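Local coordinates for aldehyde dehydrogenase (PDB 5KF0), which probably oxidises aldehydes to carboxylic acids with a nicotinamide cofactor, as in other aldehyde dehydrogenases, and binds NADPH, at residues A[260-266]-A[296-302]. Sequence-based numbering, arbitrary orientation.
Sequences GNAAAIV and VQRILVH
The Arg298 guanidinium lies between Ala263 CB, 3.8 Å above one face and displaced from the centre of the group, and Asn261 ND2 over the opposite face; the Asn261 amide and Arg298 guanidinium planes are inclined by 16°. That amide is itself held through OD1 to Ser411 OG and ND2 to Tyr384 O. At the guanidinium edge, in plane, the backbone O of Asn261 is shared by Arg298 NE at 2.9 Å (N-H...O 160°) and Arg298 NH2 at 3.2 Å. A bend at chi3 (-73°) brings these nitrogens back to the Asn261 carbonyl. Further bonds, from Arg298 NH1 to Arg407 O and Arg298 NH2 to Val408 O, probably fix the group's rotation. One residue on, Ala262 O accepts from both Gln297 N (2.9 Å) and Arg298 N (3.1 Å). A parallel ladder follows, including Leu300 N to Ala264 O at 2.8 Å. Leu300 CD1 packs 3.7 Å from Ala263 CB on the face shared with Arg298, while Val266 and Val301 run alongside each other on the other. Consistent with the Rossmann-like catalytic domain of aldehyde dehydrogenases, the strands form a beta-alpha-beta unit through helix 274-286; strands 416-420 and 392-398 flank the pair, helix 401-409 covers the Ile265 and Leu300 face, and helix 306-319 the Val266 and Ile299 face.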
loop_
_atom_site.group_PDB
_atom_site.type_symbol
_atom_site.label_atom_id
_atom_site.label_comp_id
_atom_site.label_asym_id
_atom_site.label_seq_id
_atom_site.Cartn_x
_atom_site.Cartn_y
_atom_site.Cartn_z
ATOM N N GLY A 260 22.688 -18.598 12.569
ATOM C CA GLY A 260 22.821 -17.845 13.811
ATOM C C GLY A 260 22.757 -18.773 15.010
ATOM O O GLY A 260 22.678 -19.999 14.875
ATOM N N ASN A 261 22.801 -18.168 16.198
ATOM C CA ASN A 261 22.719 -18.895 17.467
ATOM C C ASN A 261 21.500 -18.384 18.238
ATOM O O ASN A 261 21.635 -17.727 19.278
ATOM C CB ASN A 261 24.039 -18.742 18.292
ATOM C CG ASN A 261 24.377 -17.291 18.611
ATOM O OD1 ASN A 261 23.864 -16.352 17.987
ATOM N ND2 ASN A 261 25.239 -17.102 19.611
ATOM N N ALA A 262 20.308 -18.719 17.741
ATOM C CA ALA A 262 19.089 -18.043 18.175
ATOM C C ALA A 262 18.799 -18.261 19.656
ATOM O O ALA A 262 19.022 -19.345 20.205
ATOM C CB ALA A 262 17.898 -18.518 17.336
ATOM N N ALA A 263 18.277 -17.211 20.296
ATOM C CA ALA A 263 17.956 -17.207 21.716
ATOM C C ALA A 263 16.451 -17.113 21.957
ATOM O O ALA A 263 15.715 -16.474 21.192
ATOM C CB ALA A 263 18.639 -16.032 22.432
ATOM N N ALA A 264 16.013 -17.715 23.066
ATOM C CA ALA A 264 14.661 -17.531 23.584
ATOM C C ALA A 264 14.745 -16.997 25.006
ATOM O O ALA A 264 15.515 -17.523 25.820
ATOM C CB ALA A 264 13.880 -18.848 23.579
ATOM N N ILE A 265 13.961 -15.959 25.304
ATOM C CA ILE A 265 13.867 -15.382 26.645
ATOM C C ILE A 265 12.574 -15.854 27.289
ATOM O O ILE A 265 11.509 -15.795 26.659
ATOM C CB ILE A 265 13.892 -13.844 26.589
ATOM C CG1 ILE A 265 15.254 -13.349 26.107
ATOM C CG2 ILE A 265 13.548 -13.254 27.967
ATOM C CD1 ILE A 265 15.268 -11.856 25.787
ATOM N N VAL A 266 12.656 -16.301 28.546
ATOM C CA VAL A 266 11.482 -16.657 29.345
ATOM C C VAL A 266 11.349 -15.615 30.451
ATOM O O VAL A 266 12.178 -15.559 31.369
ATOM C CB VAL A 266 11.591 -18.069 29.933
ATOM C CG1 VAL A 266 10.330 -18.399 30.742
ATOM C CG2 VAL A 266 11.829 -19.101 28.813
ATOM N N VAL A 296 16.616 -23.190 18.483
ATOM C CA VAL A 296 16.937 -22.580 19.772
ATOM C C VAL A 296 18.274 -23.114 20.258
ATOM O O VAL A 296 18.420 -24.310 20.533
ATOM C CB VAL A 296 15.829 -22.846 20.794
ATOM C CG1 VAL A 296 16.274 -22.416 22.211
ATOM C CG2 VAL A 296 14.535 -22.124 20.367
ATOM N N GLN A 297 19.248 -22.217 20.409
ATOM C CA GLN A 297 20.556 -22.571 20.939
ATOM C C GLN A 297 20.797 -22.033 22.338
ATOM O O GLN A 297 21.506 -22.668 23.117
ATOM C CB GLN A 297 21.660 -22.064 20.000
ATOM C CG GLN A 297 23.083 -22.552 20.340
ATOM C CD GLN A 297 24.079 -22.161 19.253
ATOM O OE1 GLN A 297 23.749 -22.165 18.065
ATOM N NE2 GLN A 297 25.302 -21.839 19.652
ATOM N N ARG A 298 20.204 -20.888 22.681
ATOM C CA ARG A 298 20.430 -20.231 23.961
ATOM C C ARG A 298 19.081 -19.947 24.595
ATOM O O ARG A 298 18.169 -19.454 23.926
ATOM C CB ARG A 298 21.217 -18.925 23.781
ATOM C CG ARG A 298 22.578 -19.113 23.119
ATOM C CD ARG A 298 23.309 -17.777 22.960
ATOM N NE ARG A 298 22.717 -16.955 21.901
ATOM C CZ ARG A 298 22.637 -15.630 21.928
ATOM N NH1 ARG A 298 23.086 -14.943 22.985
ATOM N NH2 ARG A 298 22.075 -14.991 20.902
ATOM N N ILE A 299 18.953 -20.262 25.880
ATOM C CA ILE A 299 17.696 -20.110 26.600
ATOM C C ILE A 299 17.971 -19.263 27.836
ATOM O O ILE A 299 18.697 -19.696 28.737
ATOM C CB ILE A 299 17.099 -21.470 26.993
ATOM C CG1 ILE A 299 16.846 -22.333 25.745
ATOM C CG2 ILE A 299 15.817 -21.270 27.791
ATOM C CD1 ILE A 299 16.510 -23.786 26.092
ATOM N N LEU A 300 17.389 -18.066 27.887
ATOM C CA LEU A 300 17.598 -17.126 28.988
ATOM C C LEU A 300 16.323 -17.072 29.819
ATOM O O LEU A 300 15.264 -16.699 29.304
ATOM C CB LEU A 300 17.960 -15.737 28.451
ATOM C CG LEU A 300 19.259 -15.653 27.647
ATOM C CD1 LEU A 300 19.008 -15.878 26.136
ATOM C CD2 LEU A 300 19.946 -14.327 27.877
ATOM N N VAL A 301 16.424 -17.443 31.097
ATOM C CA VAL A 301 15.250 -17.649 31.941
ATOM C C VAL A 301 15.325 -16.754 33.173
ATOM O O VAL A 301 16.362 -16.701 33.851
ATOM C CB VAL A 301 15.126 -19.123 32.351
ATOM C CG1 VAL A 301 13.918 -19.331 33.208
ATOM C CG2 VAL A 301 15.085 -20.010 31.098
ATOM N N HIS A 302 14.216 -16.076 33.480
ATOM C CA HIS A 302 14.198 -15.209 34.654
ATOM C C HIS A 302 14.490 -16.014 35.913
ATOM O O HIS A 302 13.982 -17.123 36.097
ATOM C CB HIS A 302 12.853 -14.497 34.804
ATOM C CG HIS A 302 12.886 -13.398 35.824
ATOM N ND1 HIS A 302 12.515 -13.581 37.138
ATOM C CD2 HIS A 302 13.282 -12.107 35.722
ATOM C CE1 HIS A 302 12.670 -12.448 37.800
ATOM N NE2 HIS A 302 13.130 -11.536 36.961
HETATM O O HOH W 1 21.358 -15.007 17.621
#